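Local coordinates for protein PHOX (Pseudomonas fluorescens, PDB 4AMF) that hydrolyses phosphate monoesters as an alkaline phosphatase of beta-propeller fold, using an oxo-bridged pair of irons together with calcium ions, at residues L485-D490 with L508-A513; R519-P524 with L541-Q546; R381-V386 with T397-A402. One frame throughout, in Å; residues are numbered along the deposited sequence.

Contact 1 of 3, residues L485-D490 with L508-A513; sequences LWILTD and LCADPA. With CA (calcium ion), chain G; CA (calcium ion), chain H; ACP (phosphomethylphosphonic acid adenylate ester), chain C.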
# COMPACT_ATOMS: atom_id res chain seq x y z
N LEU A 485 -14.40 0.64 10.33
CA LEU A 485 -13.08 0.99 9.86
C LEU A 485 -12.14 -0.07 10.42
O LEU A 485 -11.91 -0.13 11.63
CB LEU A 485 -12.64 2.38 10.33
CG LEU A 485 -11.22 2.76 9.99
CD1 LEU A 485 -10.96 2.78 8.46
CD2 LEU A 485 -10.86 4.08 10.58
N TRP A 486 -11.48 -0.83 9.52
CA TRP A 486 -10.53 -1.87 9.89
C TRP A 486 -9.11 -1.30 9.81
O TRP A 486 -8.79 -0.62 8.83
CB TRP A 486 -10.70 -3.10 8.99
CG TRP A 486 -12.06 -3.72 9.08
CD1 TRP A 486 -13.20 -3.35 8.42
CD2 TRP A 486 -12.45 -4.74 9.98
NE1 TRP A 486 -14.26 -4.13 8.82
CE2 TRP A 486 -13.83 -5.00 9.78
CE3 TRP A 486 -11.77 -5.47 10.96
CZ2 TRP A 486 -14.52 -5.96 10.51
CZ3 TRP A 486 -12.47 -6.39 11.71
CH2 TRP A 486 -13.82 -6.68 11.43
N ILE A 487 -8.32 -1.49 10.86
CA ILE A 487 -6.98 -0.92 11.00
C ILE A 487 -6.01 -2.08 11.04
O ILE A 487 -6.12 -2.94 11.90
CB ILE A 487 -6.87 -0.08 12.30
CG1 ILE A 487 -7.86 1.07 12.28
CG2 ILE A 487 -5.41 0.45 12.50
CD1 ILE A 487 -8.12 1.63 13.67
N LEU A 488 -5.00 -2.07 10.15
CA LEU A 488 -4.05 -3.16 10.04
C LEU A 488 -2.68 -2.61 10.42
O LEU A 488 -2.37 -1.47 10.08
CB LEU A 488 -4.06 -3.69 8.60
CG LEU A 488 -5.32 -4.47 8.15
CD1 LEU A 488 -6.49 -3.58 7.99
CD2 LEU A 488 -5.02 -5.19 6.79
N THR A 489 -1.88 -3.37 11.21
CA THR A 489 -0.61 -2.85 11.68
C THR A 489 0.63 -3.50 11.06
O THR A 489 0.66 -4.69 10.72
CB THR A 489 -0.55 -2.86 13.23
OG1 THR A 489 -0.18 -4.17 13.71
CG2 THR A 489 -1.88 -2.43 13.88
N ASP A 490 1.67 -2.69 11.00
CA ASP A 490 2.99 -3.02 10.54
C ASP A 490 3.98 -2.34 11.44
O ASP A 490 4.71 -1.44 11.03
CB ASP A 490 3.20 -2.58 9.08
CG ASP A 490 4.63 -2.79 8.59
OD1 ASP A 490 5.32 -3.70 9.14
OD2 ASP A 490 5.07 -2.05 7.68
N LEU A 508 -7.38 -4.36 13.91
CA LEU A 508 -8.38 -3.83 14.83
C LEU A 508 -9.55 -3.26 14.03
O LEU A 508 -9.47 -3.12 12.81
CB LEU A 508 -7.75 -2.73 15.69
CG LEU A 508 -6.47 -3.14 16.42
CD1 LEU A 508 -5.27 -2.63 15.68
CD2 LEU A 508 -6.40 -2.59 17.83
N CYS A 509 -10.66 -3.07 14.72
CA CYS A 509 -11.89 -2.52 14.14
C CYS A 509 -12.32 -1.30 14.94
O CYS A 509 -12.29 -1.33 16.17
CB CYS A 509 -12.99 -3.57 14.12
SG CYS A 509 -14.37 -3.14 13.04
N ALA A 510 -12.81 -0.27 14.25
CA ALA A 510 -13.20 0.96 14.90
C ALA A 510 -14.48 1.49 14.40
O ALA A 510 -14.85 1.28 13.25
CB ALA A 510 -12.13 2.01 14.68
N ASP A 511 -15.14 2.23 15.27
CA ASP A 511 -16.37 2.94 14.95
C ASP A 511 -15.96 4.39 14.68
O ASP A 511 -15.57 5.11 15.61
CB ASP A 511 -17.37 2.83 16.11
CG ASP A 511 -18.71 3.44 15.80
OD1 ASP A 511 -18.77 4.33 14.92
OD2 ASP A 511 -19.72 2.99 16.39
N PRO A 512 -15.98 4.82 13.41
CA PRO A 512 -15.57 6.20 13.12
C PRO A 512 -16.35 7.31 13.84
O PRO A 512 -15.77 8.36 14.12
CB PRO A 512 -15.75 6.32 11.61
CG PRO A 512 -15.92 4.98 11.09
CD PRO A 512 -16.36 4.09 12.18
N ALA A 513 -17.62 7.07 14.18
CA ALA A 513 -18.46 8.08 14.83
C ALA A 513 -18.16 8.24 16.31
O ALA A 513 -18.45 9.29 16.87
CB ALA A 513 -19.92 7.71 14.65
CA CA G . 4.62 0.17 6.88
CA CA H . 6.20 -3.20 5.97
PG ACP C . 6.54 -0.34 4.19
O1G ACP C . 5.51 -1.16 5.08
O2G ACP C . 6.57 -1.01 2.69
O3G ACP C . 6.21 1.18 4.20
PB ACP C . 8.08 -0.49 6.66
O1B ACP C . 7.08 0.45 7.20
O2B ACP C . 8.08 -1.98 7.07
C3B ACP C . 8.16 -0.40 4.91
PA ACP C . 10.79 -0.31 7.73
O1A ACP C . 11.39 -1.31 6.82
O2A ACP C . 10.74 -0.53 9.21
O3A ACP C . 9.40 0.16 7.22
O5' ACP C . 11.66 1.09 7.63
C5' ACP C . 11.15 2.33 8.14
C4' ACP C . 11.16 3.39 7.07
O4' ACP C . 12.52 3.76 6.78
C3' ACP C . 10.51 3.08 5.72
O3' ACP C . 9.86 4.25 5.21
C2' ACP C . 11.70 2.63 4.87
O2' ACP C . 11.45 2.83 3.49
C1' ACP C . 12.83 3.52 5.41
N9 ACP C . 14.17 2.95 5.34
C8 ACP C . 14.53 1.64 5.51
N7 ACP C . 15.81 1.42 5.40
C5 ACP C . 16.34 2.67 5.13
C6 ACP C . 17.65 3.11 4.84
N6 ACP C . 18.69 2.29 4.70
N1 ACP C . 17.83 4.43 4.62
C2 ACP C . 16.77 5.25 4.65
N3 ACP C . 15.49 4.94 4.89
C4 ACP C . 15.34 3.63 5.11
O HOH W 1 4.50 0.75 9.11
O HOH W 2 8.33 -4.43 5.45
O HOH W 3 5.64 -4.08 3.78
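L485-T489 and L508-A510 are antiparallel neighbours whose short axes come within 4.6 Å at 149°, with L485-A510 and I487-L508 as hydrogen-bonded pairs and W486-C509 as the non-hydrogen-bonded pair between them. Each outer pair exchanges two backbone hydrogen bonds, I487 N to L508 O being 2.8 Å. W486 and C509 share a face of the sheet. SG of C509 lies anti to its own backbone N (chi1 -164°), which sets the sulfur squarely over the six-membered ring of W486, SG to centroid 3.7 Å and 6° off the normal. C509 CB adds a CH-pi contact over that ring, 3.7 Å from W486 CZ3. The indole is further fixed by a hydrogen bond from NE1 to D480 and by the ring of F520, met edge-to-face. With an alanine here, the sulfur of C509 would probably lose its aromatic platform and D480 its indole donor, leaving a gap beside F520. On the other face, I487 CD1 rests 4.2 Å from A510 CB, and L485 CB meets P512 CG at 4.3 Å. Further along, T489 CG2 touches L508 CD1 at 3.8 Å. Immediately after T489 the strand gives way to D490, whose OD2 bridges two calcium ions, 2.4 Å from each; D475 and E383 join it on one, E528 on the other. This is the middle pair of a four-stranded antiparallel propeller blade, with the calcium site at the end of one strand.

Contact 2 of 3, residues R519-P524 with L541-Q546; sequences RFMVGP and LFVGIQ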
# COMPACT_ATOMS: atom_id res chain seq x y z
N ARG A 519 -9.51 -4.75 19.35
CA ARG A 519 -8.58 -5.64 18.65
C ARG A 519 -9.33 -6.87 18.15
O ARG A 519 -10.10 -7.48 18.89
CB ARG A 519 -7.43 -6.06 19.56
CG ARG A 519 -6.37 -6.87 18.81
CD ARG A 519 -5.19 -7.30 19.64
NE ARG A 519 -4.48 -6.18 20.26
CZ ARG A 519 -4.55 -5.80 21.54
NH1 ARG A 519 -5.29 -6.49 22.40
NH2 ARG A 519 -3.86 -4.76 21.97
N PHE A 520 -9.17 -7.21 16.87
CA PHE A 520 -9.93 -8.28 16.24
C PHE A 520 -9.07 -9.51 15.91
O PHE A 520 -9.55 -10.62 16.07
CB PHE A 520 -10.55 -7.75 14.94
CG PHE A 520 -11.27 -8.79 14.13
CD1 PHE A 520 -12.55 -9.19 14.46
CD2 PHE A 520 -10.69 -9.31 12.98
CE1 PHE A 520 -13.23 -10.12 13.69
CE2 PHE A 520 -11.34 -10.28 12.23
CZ PHE A 520 -12.63 -10.64 12.55
N MET A 521 -7.89 -9.32 15.36
CA MET A 521 -7.01 -10.40 14.94
C MET A 521 -5.58 -10.14 15.31
O MET A 521 -5.13 -9.01 15.20
CB MET A 521 -7.10 -10.56 13.41
CG MET A 521 -6.44 -11.81 12.91
SD MET A 521 -6.39 -11.91 11.12
CE MET A 521 -5.01 -10.84 10.75
N VAL A 522 -4.84 -11.19 15.68
CA VAL A 522 -3.39 -11.10 15.85
C VAL A 522 -2.78 -12.10 14.87
O VAL A 522 -3.29 -13.20 14.75
CB VAL A 522 -2.90 -11.38 17.27
CG1 VAL A 522 -1.39 -11.27 17.35
CG2 VAL A 522 -3.57 -10.43 18.25
N GLY A 523 -1.73 -11.68 14.17
CA GLY A 523 -1.06 -12.52 13.18
C GLY A 523 0.10 -13.29 13.77
O GLY A 523 0.43 -13.16 14.95
N PRO A 524 0.77 -14.09 12.92
CA PRO A 524 1.87 -14.95 13.40
C PRO A 524 3.22 -14.23 13.59
O PRO A 524 3.28 -13.03 13.41
CB PRO A 524 1.96 -16.02 12.30
CG PRO A 524 1.46 -15.36 11.10
CD PRO A 524 0.44 -14.39 11.52
N LEU A 541 -13.87 -11.88 5.22
CA LEU A 541 -12.88 -10.81 5.21
C LEU A 541 -11.60 -11.48 4.78
O LEU A 541 -11.14 -12.44 5.43
CB LEU A 541 -12.78 -10.18 6.62
CG LEU A 541 -11.88 -8.95 6.82
CD1 LEU A 541 -12.09 -8.33 8.20
CD2 LEU A 541 -10.41 -9.30 6.67
N PHE A 542 -10.98 -10.97 3.69
CA PHE A 542 -9.73 -11.48 3.21
C PHE A 542 -8.63 -10.54 3.72
O PHE A 542 -8.76 -9.33 3.58
CB PHE A 542 -9.71 -11.56 1.67
CG PHE A 542 -10.78 -12.48 1.10
CD1 PHE A 542 -10.59 -13.85 1.08
CD2 PHE A 542 -11.92 -11.96 0.52
CE1 PHE A 542 -11.56 -14.69 0.49
CE2 PHE A 542 -12.86 -12.80 -0.08
CZ PHE A 542 -12.69 -14.14 -0.05
N VAL A 543 -7.59 -11.09 4.31
CA VAL A 543 -6.48 -10.29 4.85
C VAL A 543 -5.17 -10.96 4.58
O VAL A 543 -5.06 -12.18 4.66
CB VAL A 543 -6.71 -10.04 6.39
CG1 VAL A 543 -6.77 -11.35 7.18
CG2 VAL A 543 -5.66 -9.09 6.97
N GLY A 544 -4.13 -10.16 4.31
CA GLY A 544 -2.81 -10.71 4.03
C GLY A 544 -1.92 -10.78 5.26
O GLY A 544 -1.99 -9.93 6.16
N ILE A 545 -1.13 -11.85 5.33
CA ILE A 545 -0.07 -12.07 6.31
C ILE A 545 1.21 -12.01 5.50
O ILE A 545 1.50 -12.91 4.72
CB ILE A 545 -0.22 -13.42 7.01
CG1 ILE A 545 -1.55 -13.50 7.76
CG2 ILE A 545 0.97 -13.72 7.90
CD1 ILE A 545 -1.80 -12.42 8.80
N GLN A 546 1.95 -10.92 5.64
CA GLN A 546 3.14 -10.65 4.86
C GLN A 546 4.40 -10.94 5.63
O GLN A 546 4.51 -10.60 6.81
CB GLN A 546 3.11 -9.19 4.39
CG GLN A 546 4.07 -8.88 3.26
CD GLN A 546 4.32 -7.40 3.08
OE1 GLN A 546 4.61 -6.70 4.04
NE2 GLN A 546 4.22 -6.89 1.86
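M521 and V543 point at each other tip to tip across two strands that share no hydrogen bond. The methionine runs out straight from its backbone, CG anti to N (chi1 -169°) and chi2 extended as well, which carries M521 SD to 4.0 Å from V543 CG1. Only the last torsion bends (chi3 79°), swinging M521 CE across toward I545 CD1, 4.1 Å away, while keeping it beside the valine methyl. M521 and I545 therefore meet at a slant, unlike the head-on meeting with V543.

I545 serves two partners with two branches. Its CG2 faces the ring of P524, 3.6 Å from CG and 3.7 Å from CD of that proline. On the other branch, CD1 lies between P524 CD, 4.0 Å away, and the methionine methyl. The backbones draw together here: CA of G523 is 7.0 Å from CA of I545, against 10.1 Å from CA of M521 to CA of V543, and the lack of a side chain on G523 is consistent with the closer approach.

The strand carries a classic beta bulge at F520 and M521, both set opposite M507 of strand 506-510. V543 also touches V529 and I572. The contact is thus purely apolar packing between two antiparallel sheets, the edge strand 517-522 of one against the inner strand 540-546 of the next, the way adjacent blades meet in a beta-propeller.

Contact 3 of 3, residues R381-V386 with T397-A402; sequences RPEWIV and TLTNNA. With CA (calcium ion), chain G; ACP (phosphomethylphosphonic acid adenylate ester), chain C; FEO (mu-oxo-diiron), chain I.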
# COMPACT_ATOMS: atom_id res chain seq x y z
N ARG A 381 5.07 9.89 7.61
CA ARG A 381 4.90 8.67 6.83
C ARG A 381 3.47 8.28 6.50
O ARG A 381 2.90 7.34 7.08
CB ARG A 381 5.60 7.50 7.51
CG ARG A 381 7.10 7.61 7.49
CD ARG A 381 7.70 6.33 7.99
NE ARG A 381 7.35 5.24 7.08
CZ ARG A 381 7.40 3.95 7.37
NH1 ARG A 381 7.85 3.54 8.56
NH2 ARG A 381 7.03 3.04 6.47
N PRO A 382 2.84 9.00 5.57
CA PRO A 382 1.50 8.60 5.15
C PRO A 382 1.53 7.21 4.52
O PRO A 382 2.27 6.98 3.56
CB PRO A 382 1.05 9.70 4.18
CG PRO A 382 2.24 10.57 3.94
CD PRO A 382 3.39 10.11 4.79
N GLU A 383 0.70 6.30 5.03
CA GLU A 383 0.53 5.00 4.42
C GLU A 383 -0.88 4.94 3.82
O GLU A 383 -1.15 5.77 2.94
CB GLU A 383 0.97 3.84 5.34
CG GLU A 383 2.48 3.84 5.52
CD GLU A 383 3.09 2.52 5.97
OE1 GLU A 383 3.02 2.26 7.18
OE2 GLU A 383 3.55 1.71 5.13
N TRP A 384 -1.75 4.01 4.18
CA TRP A 384 -3.01 3.88 3.48
C TRP A 384 -3.96 5.01 3.77
O TRP A 384 -4.08 5.46 4.92
CB TRP A 384 -3.72 2.55 3.79
CG TRP A 384 -3.03 1.34 3.27
CD1 TRP A 384 -1.72 1.04 3.40
CD2 TRP A 384 -3.68 0.12 2.86
NE1 TRP A 384 -1.48 -0.25 2.98
CE2 TRP A 384 -2.67 -0.86 2.75
CE3 TRP A 384 -5.01 -0.23 2.61
CZ2 TRP A 384 -2.95 -2.16 2.38
CZ3 TRP A 384 -5.30 -1.56 2.36
CH2 TRP A 384 -4.27 -2.49 2.18
N ILE A 385 -4.78 5.34 2.76
CA ILE A 385 -5.87 6.30 2.80
C ILE A 385 -7.17 5.55 2.41
O ILE A 385 -7.17 4.78 1.43
CB ILE A 385 -5.63 7.49 1.88
CG1 ILE A 385 -4.27 8.18 2.21
CG2 ILE A 385 -6.80 8.47 1.96
CD1 ILE A 385 -3.94 9.29 1.39
N VAL A 386 -8.26 5.77 3.15
CA VAL A 386 -9.58 5.23 2.81
C VAL A 386 -10.62 6.33 2.92
O VAL A 386 -10.46 7.27 3.69
CB VAL A 386 -9.98 3.99 3.61
CG1 VAL A 386 -9.05 2.84 3.30
CG2 VAL A 386 -9.98 4.26 5.09
N THR A 397 -3.35 6.67 7.56
CA THR A 397 -2.40 6.35 8.58
C THR A 397 -1.14 7.17 8.40
O THR A 397 -0.70 7.42 7.27
CB THR A 397 -2.09 4.86 8.61
OG1 THR A 397 -1.67 4.47 7.31
CG2 THR A 397 -3.26 4.04 9.01
N LEU A 398 -0.54 7.59 9.51
CA LEU A 398 0.77 8.26 9.60
C LEU A 398 1.52 7.31 10.52
O LEU A 398 1.33 7.32 11.73
CB LEU A 398 0.59 9.66 10.19
CG LEU A 398 -0.29 10.58 9.39
CD1 LEU A 398 -0.57 11.85 10.13
CD2 LEU A 398 0.33 10.87 8.02
N THR A 399 2.21 6.36 9.92
CA THR A 399 2.67 5.16 10.63
C THR A 399 3.64 5.37 11.75
O THR A 399 3.51 4.73 12.79
CB THR A 399 3.11 4.07 9.66
OG1 THR A 399 3.03 2.79 10.34
CG2 THR A 399 4.44 4.31 9.06
N ASN A 400 4.58 6.28 11.56
CA ASN A 400 5.57 6.68 12.57
C ASN A 400 6.47 7.71 11.93
O ASN A 400 6.38 7.93 10.72
CB ASN A 400 6.41 5.47 13.10
CG ASN A 400 6.94 4.54 12.06
OD1 ASN A 400 7.77 4.91 11.23
ND2 ASN A 400 6.56 3.26 12.15
N ASN A 401 7.36 8.32 12.71
CA ASN A 401 8.40 9.19 12.21
C ASN A 401 9.45 9.43 13.28
O ASN A 401 9.35 10.40 14.04
CB ASN A 401 7.89 10.52 11.68
CG ASN A 401 8.99 11.33 11.03
OD1 ASN A 401 10.16 10.95 10.98
ND2 ASN A 401 8.62 12.48 10.50
N ALA A 402 10.42 8.53 13.34
CA ALA A 402 11.53 8.60 14.29
C ALA A 402 12.31 9.93 14.20
O ALA A 402 12.95 10.33 15.18
CB ALA A 402 12.47 7.43 14.09
CA CA G . 4.62 0.17 6.88
PG ACP C . 6.54 -0.34 4.19
O1G ACP C . 5.51 -1.16 5.08
O2G ACP C . 6.57 -1.01 2.69
O3G ACP C . 6.21 1.18 4.20
PB ACP C . 8.08 -0.49 6.66
O1B ACP C . 7.08 0.45 7.20
O2B ACP C . 8.08 -1.98 7.07
C3B ACP C . 8.16 -0.40 4.91
PA ACP C . 10.79 -0.31 7.73
O1A ACP C . 11.39 -1.31 6.82
O2A ACP C . 10.74 -0.53 9.21
O3A ACP C . 9.40 0.16 7.22
O5' ACP C . 11.66 1.09 7.63
C5' ACP C . 11.15 2.33 8.14
C4' ACP C . 11.16 3.39 7.07
O4' ACP C . 12.52 3.76 6.78
C3' ACP C . 10.51 3.08 5.72
O3' ACP C . 9.86 4.25 5.21
C2' ACP C . 11.70 2.63 4.87
O2' ACP C . 11.45 2.83 3.49
C1' ACP C . 12.83 3.52 5.41
N9 ACP C . 14.17 2.95 5.34
C8 ACP C . 14.53 1.64 5.51
N7 ACP C . 15.81 1.42 5.40
C5 ACP C . 16.34 2.67 5.13
C6 ACP C . 17.65 3.11 4.84
N6 ACP C . 18.69 2.29 4.70
N1 ACP C . 17.83 4.43 4.62
C2 ACP C . 16.77 5.25 4.65
N3 ACP C . 15.49 4.94 4.89
C4 ACP C . 15.34 3.63 5.11
FE1 FEO I . 4.81 -0.88 1.51
FE2 FEO I . 4.55 1.98 3.30
O FEO I . 3.98 0.15 2.92
O HOH W 4 7.35 1.19 10.20
O HOH W 1 4.50 0.75 9.11
O HOH W 5 3.64 -2.52 2.71
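P382 pairs with L398, and E383 bonds to T397, in a beta hairpin, strands 382-387 and 394-398, at the edge of a large antiparallel sheet. On the tight side, E383 N gives a hydrogen bond of 2.9 Å to T397 O and T399 N one of 3.1 Å to R381 O. R381 bends at chi3 (64°), laying its guanidinium over T399 CG2, 3.4 Å from CZ, with the ligand's O3' over the opposite face, while T399 CB presses on E383 OE1 at 3.1 Å. That carboxylate chelates a calcium ion, while OE2 also binds FE2 of the di-iron group at 2.1 Å. T399 OG1 accepts from water 1 on the same calcium and is hydrogen-bonded to P474 O.

Packing is looser where P382 and L398 share a face of the sheet, CB to CD2 4.1 Å. On the wetter side lies the partly exposed N400, its amide turned 60° from the guanidinium. R381 NH1 reaches N400 OD1 at 3.0 Å by a bent bond, and water 4 links NH1, N400 ND2 and the ligand. D288 forms a salt bridge with NE, while R381 NH2 drives an almost straight bond (175°) of 2.7 Å into O1B of the ligand.

Overall arrangement
From the N terminus, contact 3 comes first, closing a hairpin with ten residues between its segments, the turn itself being 388-393. Contact 1 follows, joining 485-490 to 508-513 round a 17-residue, mostly irregular excursion. Contact 2 opens after it and spans 16 residues that include all of strand 528-534. The three are in series, neither nested nor crossed. Contacts 1 and 2 abut, L488 CD2 packing on V543 CG2; 506-510 and 517-522 are neighbours in one blade, and contact 2 ties that blade to the next through 540-546. Contacts 1 and 3 belong to separate sheets but touch through L485 and V386 and share a calcium, the substrate analogue and water 1. Contacts 2 and 3 do not touch.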